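Local coordinates for polyphosphate kinase (PDB 2O8R), which probably catalyses the reversible transfer of the terminal phosphate of ATP to a growing chain of inorganic polyphosphate, at residues A180-P185 / E215-V220; E137-L142 / S207-I212; Y163-L168 / G273-E278; I101-I106 / L117-P122. The protein carries 3 engineered substitutions. All blocks are in the same frame, centred on the assembly; numbering follows the deposited sequence.

Contact 1. Residues A180-P185 / E215-V220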
loop_
_atom_site.group_PDB
_atom_site.type_symbol
_atom_site.label_atom_id
_atom_site.label_comp_id
_atom_site.label_asym_id
_atom_site.label_seq_id
_atom_site.Cartn_x
_atom_site.Cartn_y
_atom_site.Cartn_z
ATOM N N ALA A 180 -29.279 -5.813 17.817
ATOM C CA ALA A 180 -27.828 -5.850 17.873
ATOM C C ALA A 180 -27.179 -5.464 16.552
ATOM O O ALA A 180 -27.769 -5.586 15.466
ATOM C CB ALA A 180 -27.353 -7.193 18.322
ATOM N N LEU A 181 -25.953 -4.983 16.663
ATOM C CA LEU A 181 -25.208 -4.565 15.507
ATOM C C LEU A 181 -23.972 -5.406 15.474
ATOM O O LEU A 181 -23.271 -5.493 16.485
ATOM C CB LEU A 181 -24.807 -3.102 15.665
ATOM C CG LEU A 181 -24.177 -2.375 14.481
ATOM C CD1 LEU A 181 -25.197 -2.140 13.389
ATOM C CD2 LEU A 181 -23.632 -1.057 14.955
ATOM N N LEU A 182 -23.691 -6.040 14.338
ATOM C CA LEU A 182 -22.331 -6.558 14.161
ATOM C C LEU A 182 -21.612 -6.245 12.840
ATOM O O LEU A 182 -22.221 -5.838 11.838
ATOM C CB LEU A 182 -22.178 -8.023 14.600
ATOM C CG LEU A 182 -23.157 -9.086 14.156
ATOM C CD1 LEU A 182 -22.809 -9.546 12.768
ATOM C CD2 LEU A 182 -23.071 -10.232 15.122
ATOM N N ASN A 183 -20.293 -6.417 12.892
ATOM C CA ASN A 183 -19.402 -6.018 11.823
ATOM C C ASN A 183 -19.196 -7.145 10.850
ATOM O O ASN A 183 -19.190 -8.310 11.235
ATOM C CB ASN A 183 -18.050 -5.597 12.404
ATOM C CG ASN A 183 -17.528 -6.571 13.443
ATOM O OD1 ASN A 183 -18.286 -7.121 14.242
ATOM N ND2 ASN A 183 -16.229 -6.793 13.436
ATOM N N VAL A 184 -19.037 -6.813 9.577
ATOM C CA VAL A 184 -18.585 -7.814 8.634
ATOM C C VAL A 184 -17.128 -7.498 8.318
ATOM O O VAL A 184 -16.822 -6.551 7.598
ATOM C CB VAL A 184 -19.535 -7.960 7.429
ATOM C CG1 VAL A 184 -20.928 -7.595 7.870
ATOM C CG2 VAL A 184 -19.125 -7.100 6.277
ATOM N N PRO A 185 -16.214 -8.275 8.907
ATOM C CA PRO A 185 -14.793 -7.920 8.969
ATOM C C PRO A 185 -14.077 -8.024 7.631
ATOM O O PRO A 185 -13.149 -8.820 7.483
ATOM C CB PRO A 185 -14.216 -8.940 9.954
ATOM C CG PRO A 185 -15.148 -10.096 9.905
ATOM C CD PRO A 185 -16.506 -9.572 9.541
ATOM N N GLU A 215 -25.687 -17.142 8.943
ATOM C CA GLU A 215 -25.960 -18.552 9.140
ATOM C C GLU A 215 -25.445 -19.066 10.500
ATOM O O GLU A 215 -25.703 -20.204 10.892
ATOM C CB GLU A 215 -25.330 -19.335 7.979
ATOM C CG GLU A 215 -25.794 -20.778 7.795
ATOM C CD GLU A 215 -27.306 -20.922 7.707
ATOM O OE1 GLU A 215 -27.981 -20.006 7.181
ATOM O OE2 GLU A 215 -27.820 -21.966 8.162
ATOM N N HIS A 216 -24.723 -18.231 11.234
ATOM C CA HIS A 216 -24.142 -18.678 12.495
ATOM C C HIS A 216 -24.426 -17.723 13.649
ATOM O O HIS A 216 -23.762 -17.775 14.683
ATOM C CB HIS A 216 -22.636 -18.900 12.338
ATOM C CG HIS A 216 -22.283 -19.967 11.353
ATOM N ND1 HIS A 216 -22.013 -19.700 10.028
ATOM C CD2 HIS A 216 -22.176 -21.308 11.495
ATOM C CE1 HIS A 216 -21.746 -20.830 9.400
ATOM N NE2 HIS A 216 -21.831 -21.819 10.268
ATOM N N LEU A 217 -25.423 -16.863 13.471
ATOM C CA LEU A 217 -25.750 -15.847 14.456
ATOM C C LEU A 217 -26.132 -16.475 15.791
ATOM O O LEU A 217 -25.899 -15.887 16.850
ATOM C CB LEU A 217 -26.878 -14.947 13.943
ATOM C CG LEU A 217 -26.525 -13.895 12.886
ATOM C CD1 LEU A 217 -27.769 -13.297 12.288
ATOM C CD2 LEU A 217 -25.664 -12.809 13.494
ATOM N N ASP A 218 -26.686 -17.686 15.728
ATOM C CA ASP A 218 -27.069 -18.445 16.920
ATOM C C ASP A 218 -25.911 -18.755 17.870
ATOM O O ASP A 218 -26.133 -18.887 19.069
ATOM C CB ASP A 218 -27.790 -19.736 16.539
ATOM C CG ASP A 218 -27.113 -20.460 15.405
ATOM O OD1 ASP A 218 -27.284 -20.035 14.237
ATOM O OD2 ASP A 218 -26.412 -21.453 15.683
ATOM N N VAL A 219 -24.684 -18.854 17.359
ATOM C CA VAL A 219 -23.529 -19.069 18.238
ATOM C C VAL A 219 -23.070 -17.760 18.889
ATOM O O VAL A 219 -22.471 -17.758 19.976
ATOM C CB VAL A 219 -22.346 -19.823 17.539
ATOM C CG1 VAL A 219 -22.829 -20.622 16.324
ATOM C CG2 VAL A 219 -21.225 -18.888 17.155
ATOM N N VAL A 220 -23.382 -16.651 18.227
ATOM C CA VAL A 220 -22.995 -15.324 18.696
ATOM C C VAL A 220 -23.970 -14.870 19.781
ATOM O O VAL A 220 -23.590 -14.215 20.760
ATOM C CB VAL A 220 -22.952 -14.325 17.517
ATOM C CG1 VAL A 220 -22.730 -12.908 17.993
ATOM C CG2 VAL A 220 -21.860 -14.726 16.540
#
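The mixed six-stranded sheet of the polyphosphate kinase middle domain meets a short, weakly bonded helix here, and Leu182 on strand 178-183 makes the touch to Leu217 and Val220 of helix 217-220. One methyl, Leu182 CD2, carries the whole contact on the strand side. It lies 3.9 Å from Val220 CG1 and 4.0 Å from Leu217 CD2. Leu182 and Val220 approach tip to tip, whereas the Leu217 chain passes Leu182 at a slant. The chi1 of Leu182 is 48°, which sets CG between the backbone N and the carbonyl carbon. Val220 holds CG1 anti to its own N (chi1 173°), and this branch is the one that faces the leucine. Leu217 and Val220 are three residues apart, so both come to the same side of the helical turn. All three residues are buried. Around them, Leu164 packs on Leu182, Val166 and Val226 pack on Leu217, and Phe135 of helix 125-139 covers Val220. The contact therefore joins sheet and helices through an apolar core. The backbone of the helical turn is held by Val219 N, which bonds to His216 O at 3.0 Å.

Contact 2. Residues E137-L142 / S207-I212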
loop_
_atom_site.group_PDB
_atom_site.type_symbol
_atom_site.label_atom_id
_atom_site.label_comp_id
_atom_site.label_asym_id
_atom_site.label_seq_id
_atom_site.Cartn_x
_atom_site.Cartn_y
_atom_site.Cartn_z
ATOM N N GLU A 137 -13.250 -20.523 13.345
ATOM C CA GLU A 137 -11.823 -20.240 13.468
ATOM C C GLU A 137 -11.401 -18.908 12.857
ATOM O O GLU A 137 -10.438 -18.302 13.315
ATOM C CB GLU A 137 -10.981 -21.357 12.854
ATOM C CG GLU A 137 -11.122 -22.723 13.488
ATOM C CD GLU A 137 -10.305 -23.781 12.749
ATOM O OE1 GLU A 137 -9.775 -23.479 11.652
ATOM O OE2 GLU A 137 -10.186 -24.915 13.261
ATOM N N GLU A 138 -12.104 -18.455 11.822
ATOM C CA GLU A 138 -11.640 -17.298 11.045
ATOM C C GLU A 138 -12.495 -16.025 11.144
ATOM O O GLU A 138 -11.954 -14.928 11.245
ATOM C CB GLU A 138 -11.473 -17.688 9.576
ATOM C CG GLU A 138 -10.498 -18.825 9.340
ATOM C CD GLU A 138 -9.084 -18.355 9.096
ATOM O OE1 GLU A 138 -8.805 -17.151 9.276
ATOM O OE2 GLU A 138 -8.244 -19.196 8.711
ATOM N N ILE A 139 -13.817 -16.162 11.085
ATOM C CA ILE A 139 -14.693 -14.990 11.172
ATOM C C ILE A 139 -14.914 -14.533 12.609
ATOM O O ILE A 139 -14.645 -13.383 12.954
ATOM C CB ILE A 139 -16.077 -15.249 10.559
ATOM C CG1 ILE A 139 -15.951 -15.610 9.081
ATOM C CG2 ILE A 139 -16.958 -14.029 10.739
ATOM C CD1 ILE A 139 -17.266 -15.794 8.400
ATOM N N PHE A 140 -15.410 -15.445 13.437
ATOM C CA PHE A 140 -15.804 -15.120 14.806
ATOM C C PHE A 140 -14.775 -14.283 15.570
ATOM O O PHE A 140 -15.143 -13.276 16.160
ATOM C CB PHE A 140 -16.195 -16.382 15.587
ATOM C CG PHE A 140 -16.719 -16.107 16.956
ATOM C CD1 PHE A 140 -18.065 -15.837 17.149
ATOM C CD2 PHE A 140 -15.866 -16.111 18.057
ATOM C CE1 PHE A 140 -18.565 -15.576 18.412
ATOM C CE2 PHE A 140 -16.352 -15.850 19.322
ATOM C CZ PHE A 140 -17.711 -15.583 19.501
ATOM N N PRO A 141 -13.491 -14.682 15.558
ATOM C CA PRO A 141 -12.496 -13.850 16.270
ATOM C C PRO A 141 -12.413 -12.393 15.800
ATOM O O PRO A 141 -11.813 -11.571 16.481
ATOM C CB PRO A 141 -11.162 -14.552 15.980
ATOM C CG PRO A 141 -11.522 -15.942 15.549
ATOM C CD PRO A 141 -12.886 -15.888 14.950
ATOM N N LEU A 142 -13.013 -12.080 14.653
ATOM C CA LEU A 142 -12.957 -10.731 14.102
ATOM C C LEU A 142 -14.284 -9.976 14.290
ATOM O O LEU A 142 -14.484 -8.881 13.770
ATOM C CB LEU A 142 -12.565 -10.793 12.620
ATOM C CG LEU A 142 -11.212 -11.396 12.199
ATOM C CD1 LEU A 142 -10.989 -11.218 10.702
ATOM C CD2 LEU A 142 -10.066 -10.764 12.963
ATOM N N SER A 207 -19.271 -17.503 -1.538
ATOM C CA SER A 207 -20.251 -17.020 -0.587
ATOM C C SER A 207 -19.877 -15.627 -0.174
ATOM O O SER A 207 -18.686 -15.325 -0.052
ATOM C CB SER A 207 -20.239 -17.896 0.651
ATOM O OG SER A 207 -20.805 -19.152 0.372
ATOM N N PHE A 208 -20.890 -14.788 0.034
ATOM C CA PHE A 208 -20.709 -13.492 0.703
ATOM C C PHE A 208 -20.309 -13.756 2.146
ATOM O O PHE A 208 -20.857 -14.647 2.809
ATOM C CB PHE A 208 -22.005 -12.675 0.716
ATOM C CG PHE A 208 -22.431 -12.155 -0.639
ATOM C CD1 PHE A 208 -22.160 -10.845 -1.010
ATOM C CD2 PHE A 208 -23.129 -12.958 -1.524
ATOM C CE1 PHE A 208 -22.565 -10.355 -2.242
ATOM C CE2 PHE A 208 -23.540 -12.472 -2.752
ATOM C CZ PHE A 208 -23.256 -11.168 -3.112
ATOM N N LEU A 209 -19.360 -12.979 2.635
ATOM C CA LEU A 209 -18.976 -13.056 4.030
ATOM C C LEU A 209 -20.187 -12.880 4.946
ATOM O O LEU A 209 -20.370 -13.663 5.883
ATOM C CB LEU A 209 -17.922 -11.997 4.336
ATOM C CG LEU A 209 -17.097 -12.129 5.610
ATOM C CD1 LEU A 209 -16.637 -13.563 5.799
ATOM C CD2 LEU A 209 -15.903 -11.164 5.541
ATOM N N GLU A 210 -21.028 -11.881 4.657
ATOM C CA GLU A 210 -22.160 -11.562 5.545
ATOM C C GLU A 210 -23.203 -12.667 5.582
ATOM O O GLU A 210 -23.913 -12.811 6.572
ATOM C CB GLU A 210 -22.810 -10.207 5.219
ATOM C CG GLU A 210 -23.576 -10.136 3.894
ATOM C CD GLU A 210 -22.708 -9.683 2.719
ATOM O OE1 GLU A 210 -21.488 -9.966 2.716
ATOM O OE2 GLU A 210 -23.257 -9.049 1.788
ATOM N N ASP A 211 -23.284 -13.447 4.506
ATOM C CA ASP A 211 -24.161 -14.607 4.480
ATOM C C ASP A 211 -23.698 -15.659 5.500
ATOM O O ASP A 211 -24.490 -16.154 6.295
ATOM C CB ASP A 211 -24.248 -15.184 3.066
ATOM C CG ASP A 211 -25.254 -14.446 2.186
ATOM O OD1 ASP A 211 -26.041 -13.630 2.704
ATOM O OD2 ASP A 211 -25.265 -14.695 0.966
ATOM N N ILE A 212 -22.407 -15.962 5.499
ATOM C CA ILE A 212 -21.849 -16.887 6.467
ATOM C C ILE A 212 -22.167 -16.451 7.884
ATOM O O ILE A 212 -22.628 -17.260 8.689
ATOM C CB ILE A 212 -20.330 -17.061 6.310
ATOM C CG1 ILE A 212 -19.996 -17.461 4.858
ATOM C CG2 ILE A 212 -19.809 -18.100 7.353
ATOM C CD1 ILE A 212 -18.531 -17.235 4.490
#
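Ile139 has chi1 -60° and chi2 -177°, and this extended chain carries CD1 across to Leu209 and Ile212. Leu209 has chi1 -163°, with CG opposite its backbone N, and offers CD1 in return. Ile139 CD1 is 3.5 Å from Leu209 CD1, and Ile139 CG1 lies 3.9 Å from the same leucine methyl. The two chains run antiparallel, side by side. Ile139 CD1 also meets the short branch of Ile212, at 3.6 Å from CG2. One isoleucine methyl is thus received by two residues a helical turn apart. All three residues are buried, and the contact is wholly apolar. Leu189 packs on both Ile139 and Leu209, and Val193 of strand 192-195 touches Leu209 and Ile212. Residues 140-142 form a 3-10 segment, where Leu142 N hydrogen-bonds to Ile139 O at 2.7 Å. Phe156 of the second subunit packs on Phe140 and Pro141 there. The contact is a helix-to-helix one within the middle domain: the end of helix 125-139 rests on the first turn of helix 209-214, directly after strand 204-208.

Contact 3. Residues Y163-L168 / G273-E278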
loop_
_atom_site.group_PDB
_atom_site.type_symbol
_atom_site.label_atom_id
_atom_site.label_comp_id
_atom_site.label_asym_id
_atom_site.label_seq_id
_atom_site.Cartn_x
_atom_site.Cartn_y
_atom_site.Cartn_z
ATOM N N TYR A 163 -22.646 -3.558 7.711
ATOM C CA TYR A 163 -22.991 -4.057 9.040
ATOM C C TYR A 163 -24.274 -4.858 8.963
ATOM O O TYR A 163 -25.089 -4.697 8.035
ATOM C CB TYR A 163 -23.207 -2.921 10.030
ATOM C CG TYR A 163 -21.997 -2.107 10.396
ATOM C CD1 TYR A 163 -21.486 -2.140 11.687
ATOM C CD2 TYR A 163 -21.383 -1.274 9.467
ATOM C CE1 TYR A 163 -20.388 -1.372 12.037
ATOM C CE2 TYR A 163 -20.278 -0.503 9.809
ATOM C CZ TYR A 163 -19.784 -0.559 11.092
ATOM O OH TYR A 163 -18.690 0.210 11.435
ATOM N N LEU A 164 -24.442 -5.723 9.953
ATOM C CA LEU A 164 -25.638 -6.515 10.104
ATOM C C LEU A 164 -26.356 -6.011 11.330
ATOM O O LEU A 164 -25.794 -5.990 12.433
ATOM C CB LEU A 164 -25.259 -7.975 10.304
ATOM C CG LEU A 164 -25.382 -9.009 9.187
ATOM C CD1 LEU A 164 -25.805 -8.441 7.841
ATOM C CD2 LEU A 164 -24.070 -9.753 9.086
ATOM N N ALA A 165 -27.590 -5.568 11.136
ATOM C CA ALA A 165 -28.463 -5.303 12.267
ATOM C C ALA A 165 -29.301 -6.550 12.502
ATOM O O ALA A 165 -29.990 -7.018 11.595
ATOM C CB ALA A 165 -29.332 -4.113 12.003
ATOM N N VAL A 166 -29.210 -7.088 13.714
ATOM C CA VAL A 166 -29.893 -8.323 14.113
ATOM C C VAL A 166 -31.017 -8.023 15.100
ATOM O O VAL A 166 -30.821 -7.270 16.051
ATOM C CB VAL A 166 -28.913 -9.288 14.841
ATOM C CG1 VAL A 166 -29.617 -10.552 15.269
ATOM C CG2 VAL A 166 -27.719 -9.621 13.969
ATOM N N ARG A 167 -32.187 -8.613 14.873
ATOM C CA ARG A 167 -33.304 -8.539 15.816
ATOM C C ARG A 167 -33.332 -9.785 16.694
ATOM O O ARG A 167 -33.289 -10.906 16.189
ATOM C CB ARG A 167 -34.622 -8.426 15.060
ATOM C CG ARG A 167 -35.844 -8.483 15.935
ATOM C CD ARG A 167 -37.061 -7.987 15.186
ATOM N NE ARG A 167 -37.608 -8.993 14.288
ATOM C CZ ARG A 167 -38.611 -8.766 13.447
ATOM N NH1 ARG A 167 -39.170 -7.562 13.390
ATOM N NH2 ARG A 167 -39.052 -9.742 12.660
ATOM N N LEU A 168 -33.424 -9.588 18.005
ATOM C CA LEU A 168 -33.390 -10.703 18.949
ATOM C C LEU A 168 -34.602 -10.787 19.891
ATOM O O LEU A 168 -35.063 -9.768 20.415
ATOM C CB LEU A 168 -32.114 -10.618 19.779
ATOM C CG LEU A 168 -30.816 -10.580 18.984
ATOM C CD1 LEU A 168 -29.722 -9.888 19.786
ATOM C CD2 LEU A 168 -30.394 -11.985 18.570
ATOM N N GLY A 273 -34.388 -3.948 2.002
ATOM C CA GLY A 273 -35.794 -3.537 2.042
ATOM C C GLY A 273 -36.781 -4.372 2.842
ATOM O O GLY A 273 -37.867 -3.894 3.173
ATOM N N ARG A 274 -36.408 -5.610 3.161
ATOM C CA ARG A 274 -37.221 -6.466 4.022
ATOM C C ARG A 274 -37.265 -5.934 5.456
ATOM O O ARG A 274 -38.014 -6.453 6.279
ATOM C CB ARG A 274 -36.672 -7.900 4.044
ATOM C CG ARG A 274 -36.729 -8.643 2.724
ATOM C CD ARG A 274 -35.815 -9.870 2.727
ATOM N NE ARG A 274 -36.509 -11.105 3.101
ATOM C CZ ARG A 274 -37.020 -11.980 2.232
ATOM N NH1 ARG A 274 -36.924 -11.763 0.924
ATOM N NH2 ARG A 274 -37.628 -13.078 2.673
HETATM N N MSE A 275 -36.462 -4.910 5.748
HETATM C CA MSE A 275 -36.318 -4.397 7.105
HETATM C C MSE A 275 -37.532 -3.584 7.508
HETATM O O MSE A 275 -37.901 -2.644 6.804
HETATM C CB MSE A 275 -35.083 -3.516 7.210
HETATM C CG MSE A 275 -34.389 -3.592 8.544
HETATM SE SE MSE A 275 -33.076 -2.182 8.801
HETATM C CE MSE A 275 -31.842 -3.046 9.994
ATOM N N PRO A 276 -38.172 -3.959 8.633
ATOM C CA PRO A 276 -39.253 -3.173 9.236
ATOM C C PRO A 276 -38.751 -1.820 9.736
ATOM O O PRO A 276 -37.577 -1.687 10.080
ATOM C CB PRO A 276 -39.701 -4.042 10.418
ATOM C CG PRO A 276 -39.215 -5.420 10.091
ATOM C CD PRO A 276 -37.920 -5.201 9.385
ATOM N N ASP A 277 -39.632 -0.824 9.774
ATOM C CA ASP A 277 -39.225 0.536 10.150
ATOM C C ASP A 277 -38.935 0.680 11.640
ATOM O O ASP A 277 -38.184 1.573 12.039
ATOM C CB ASP A 277 -40.259 1.575 9.708
ATOM C CG ASP A 277 -40.676 1.401 8.264
ATOM O OD1 ASP A 277 -41.231 0.331 7.929
ATOM O OD2 ASP A 277 -40.462 2.335 7.463
ATOM N N GLU A 278 -39.520 -0.201 12.454
ATOM C CA GLU A 278 -39.263 -0.198 13.893
ATOM C C GLU A 278 -37.771 -0.344 14.171
ATOM O O GLU A 278 -37.218 0.357 15.022
ATOM C CB GLU A 278 -40.034 -1.307 14.611
ATOM C CG GLU A 278 -41.541 -1.204 14.500
ATOM C CD GLU A 278 -42.116 -2.190 13.507
ATOM O OE1 GLU A 278 -42.183 -3.395 13.833
ATOM O OE2 GLU A 278 -42.512 -1.760 12.404
#
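The Arg167 guanidinium is held by a cation-pi contact with Tyr177 and reaches across to Pro276, with NH1 3.9 Å from Pro276 CG. It meets the proline ring obliquely. CG of Arg167 is anti to the backbone N (chi1 174°), and a bend at chi3 of 79° turns the end of the chain to the proline. Glu278 OE1 stands 5.2 Å from Arg167 NH1. That is too far for a salt bridge, though the opposite charges may attract weakly. Ala165 and Arg167 alternate with Leu164 and Val166 along strand 163-169, a central strand of the six-stranded sheet of the middle domain. They face the loop that leaves strand 268-272 and enters helix 277-283, with Pro276 at the N-cap position. Leu164 and Val166 point away from this loop. The loop also delivers Met275, a selenomethionine, whose chain is extended beyond CG. Its methyl CE reaches Ala165 CB at 3.4 Å. Tyr230, on the next strand of the sheet, packs against both Met275 and Pro276.

Contact 4. Residues I101-I106 / L117-P122. With SO4 (sulfate ion), chain J; SO4 (sulfate ion), chain H.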
loop_
_atom_site.group_PDB
_atom_site.type_symbol
_atom_site.label_atom_id
_atom_site.label_comp_id
_atom_site.label_asym_id
_atom_site.label_seq_id
_atom_site.Cartn_x
_atom_site.Cartn_y
_atom_site.Cartn_z
ATOM N N ILE A 101 -30.344 -6.839 -13.309
ATOM C CA ILE A 101 -29.147 -7.305 -14.005
ATOM C C ILE A 101 -28.418 -8.350 -13.170
ATOM O O ILE A 101 -28.035 -9.399 -13.681
ATOM C CB ILE A 101 -28.210 -6.140 -14.360
ATOM C CG1 ILE A 101 -28.932 -5.183 -15.296
ATOM C CG2 ILE A 101 -26.981 -6.635 -15.086
ATOM C CD1 ILE A 101 -28.277 -3.859 -15.444
ATOM N N PHE A 102 -28.277 -8.080 -11.877
ATOM C CA PHE A 102 -27.506 -8.951 -10.993
ATOM C C PHE A 102 -28.131 -10.330 -10.809
ATOM O O PHE A 102 -27.467 -11.355 -10.985
ATOM C CB PHE A 102 -27.292 -8.283 -9.636
ATOM C CG PHE A 102 -26.438 -9.084 -8.699
ATOM C CD1 PHE A 102 -25.088 -9.284 -8.966
ATOM C CD2 PHE A 102 -26.977 -9.632 -7.544
ATOM C CE1 PHE A 102 -24.295 -10.017 -8.108
ATOM C CE2 PHE A 102 -26.185 -10.367 -6.683
ATOM C CZ PHE A 102 -24.842 -10.564 -6.967
ATOM N N TYR A 103 -29.411 -10.347 -10.471
ATOM C CA TYR A 103 -30.102 -11.592 -10.180
ATOM C C TYR A 103 -30.605 -12.320 -11.416
ATOM O O TYR A 103 -30.654 -13.547 -11.434
ATOM C CB TYR A 103 -31.284 -11.331 -9.256
ATOM C CG TYR A 103 -30.902 -11.051 -7.831
ATOM C CD1 TYR A 103 -30.319 -12.031 -7.056
ATOM C CD2 TYR A 103 -31.146 -9.814 -7.256
ATOM C CE1 TYR A 103 -29.978 -11.790 -5.748
ATOM C CE2 TYR A 103 -30.810 -9.565 -5.952
ATOM C CZ TYR A 103 -30.224 -10.559 -5.200
ATOM O OH TYR A 103 -29.873 -10.329 -3.893
ATOM N N ASP A 104 -31.005 -11.567 -12.437
ATOM C CA ASP A 104 -31.618 -12.168 -13.616
ATOM C C ASP A 104 -30.623 -12.497 -14.704
ATOM O O ASP A 104 -30.916 -13.294 -15.591
ATOM C CB ASP A 104 -32.722 -11.273 -14.187
ATOM C CG ASP A 104 -33.763 -10.925 -13.164
ATOM O OD1 ASP A 104 -33.998 -11.762 -12.271
ATOM O OD2 ASP A 104 -34.341 -9.822 -13.246
ATOM N N GLN A 105 -29.449 -11.889 -14.653
ATOM C CA GLN A 105 -28.503 -12.085 -15.735
ATOM C C GLN A 105 -27.125 -12.507 -15.251
ATOM O O GLN A 105 -26.647 -13.585 -15.607
ATOM C CB GLN A 105 -28.436 -10.840 -16.614
ATOM C CG GLN A 105 -29.674 -10.615 -17.454
ATOM C CD GLN A 105 -29.602 -9.351 -18.298
ATOM O OE1 GLN A 105 -28.765 -8.475 -18.063
ATOM N NE2 GLN A 105 -30.486 -9.252 -19.289
ATOM N N ILE A 106 -26.502 -11.685 -14.415
ATOM C CA ILE A 106 -25.154 -11.985 -13.936
ATOM C C ILE A 106 -25.047 -13.349 -13.239
ATOM O O ILE A 106 -24.354 -14.240 -13.747
ATOM C CB ILE A 106 -24.606 -10.882 -13.039
ATOM C CG1 ILE A 106 -24.737 -9.532 -13.745
ATOM C CG2 ILE A 106 -23.152 -11.180 -12.651
ATOM C CD1 ILE A 106 -23.718 -9.289 -14.812
ATOM N N LEU A 117 -22.190 -18.225 -7.340
ATOM C CA LEU A 117 -22.113 -17.246 -6.290
ATOM C C LEU A 117 -23.371 -17.475 -5.512
ATOM O O LEU A 117 -24.464 -17.172 -5.983
ATOM C CB LEU A 117 -22.069 -15.825 -6.852
ATOM C CG LEU A 117 -22.055 -14.713 -5.786
ATOM C CD1 LEU A 117 -21.011 -14.979 -4.704
ATOM C CD2 LEU A 117 -21.822 -13.353 -6.407
ATOM N N ARG A 118 -23.226 -18.044 -4.329
ATOM C CA ARG A 118 -24.394 -18.456 -3.584
ATOM C C ARG A 118 -25.092 -17.279 -2.960
ATOM O O ARG A 118 -24.471 -16.369 -2.400
ATOM C CB ARG A 118 -24.070 -19.546 -2.557
ATOM C CG ARG A 118 -24.192 -20.951 -3.143
ATOM C CD ARG A 118 -24.585 -21.975 -2.086
ATOM N NE ARG A 118 -23.424 -22.722 -1.628
ATOM C CZ ARG A 118 -23.089 -23.922 -2.084
ATOM N NH1 ARG A 118 -23.833 -24.520 -3.001
ATOM N NH2 ARG A 118 -22.011 -24.525 -1.623
ATOM N N THR A 119 -26.405 -17.301 -3.076
ATOM C CA THR A 119 -27.221 -16.212 -2.609
ATOM C C THR A 119 -28.056 -16.696 -1.414
ATOM O O THR A 119 -28.632 -15.894 -0.675
ATOM C CB THR A 119 -28.056 -15.682 -3.776
ATOM O OG1 THR A 119 -28.081 -14.253 -3.746
ATOM C CG2 THR A 119 -29.456 -16.256 -3.764
ATOM N N HIS A 120 -28.080 -18.020 -1.228
ATOM C CA HIS A 120 -28.652 -18.670 -0.044
ATOM C C HIS A 120 -27.606 -19.566 0.623
ATOM O O HIS A 120 -26.482 -19.699 0.111
ATOM C CB HIS A 120 -29.880 -19.491 -0.427
ATOM C CG HIS A 120 -30.889 -18.725 -1.228
ATOM N ND1 HIS A 120 -31.317 -19.132 -2.474
ATOM C CD2 HIS A 120 -31.547 -17.571 -0.964
ATOM C CE1 HIS A 120 -32.202 -18.269 -2.939
ATOM N NE2 HIS A 120 -32.357 -17.310 -2.044
ATOM N N ALA A 121 -27.966 -20.179 1.755
ATOM C CA ALA A 121 -27.003 -20.984 2.548
ATOM C C ALA A 121 -26.867 -22.383 1.981
ATOM O O ALA A 121 -27.862 -22.956 1.548
ATOM C CB ALA A 121 -27.420 -21.046 4.001
ATOM N N PRO A 122 -25.644 -22.942 1.974
ATOM C CA PRO A 122 -25.456 -24.220 1.281
ATOM C C PRO A 122 -26.186 -25.332 2.001
ATOM O O PRO A 122 -26.328 -25.273 3.216
ATOM C CB PRO A 122 -23.952 -24.455 1.386
ATOM C CG PRO A 122 -23.542 -23.697 2.610
ATOM C CD PRO A 122 -24.398 -22.475 2.599
HETATM S S SO4 J . -28.107 -19.991 -4.125
HETATM O O1 SO4 J . -27.989 -21.221 -4.903
HETATM O O2 SO4 J . -29.514 -19.636 -4.009
HETATM O O3 SO4 J . -27.537 -20.209 -2.798
HETATM O O4 SO4 J . -27.411 -18.907 -4.809
HETATM S S SO4 H . -26.565 -26.143 -2.613
HETATM O O1 SO4 H . -26.086 -26.913 -3.760
HETATM O O2 SO4 H . -28.009 -26.307 -2.486
HETATM O O3 SO4 H . -25.892 -26.603 -1.395
HETATM O O4 SO4 H . -26.284 -24.726 -2.818
#
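The Tyr103 ring has Phe102 CD2 over the centre of one face, 3.9 Å above the plane, and Thr119 OG1 at its edge, in plane. That edge approach brings Thr119 OG1 to 3.7 Å from Tyr103 CE1. Thr119 CG2 lies over the centre of the His120 ring, 3.4 Å above it. Pro122 CB sits 3.2 Å above one face of the Arg118 guanidinium, toward the rim. The Phe102 ring presents its own edge to Leu117, with CZ 4.1 Å from Leu117 CD2. The ring and the leucine chain stand nearly perpendicular. Phe102 has CG anti to the backbone N (chi1 -177°), which sends the ring from helix 83-112 to strand 115-118. A sulfate, probably a crystallisation additive, sits on the loop after the strand. Thr119 N bonds to its O4 at 2.6 Å, and His120 N to its O3 at 2.7 Å. A second sulfate lies at Arg118 NH1. The helix side is thus aromatic, while backbone N-H groups and a nearby arginine make the loop side suited to an anion.

Contacts 1, 2 and 3 all lie in the middle domain, and contact 4 links it to helix 83-112. Along the chain contact 4 closes first. Contacts 1 and 2 alternate their segments, and so do contacts 2 and 3; both segments of contact 1 fall between those of contact 3. The centres of contacts 1 and 2 are about 8 Å apart, and helices 209-214 and 217-220 follow one another. Contacts 1 and 3 share the six-stranded sheet through neighbouring strands 178-183 and 163-169. Contacts 2 and 4, about 19 Å apart between centres, share the three-stranded sheet through 204-208 and 115-118. Together they lie where two sheets and their helices meet, and contacts 1 and 2 also touch the second subunit.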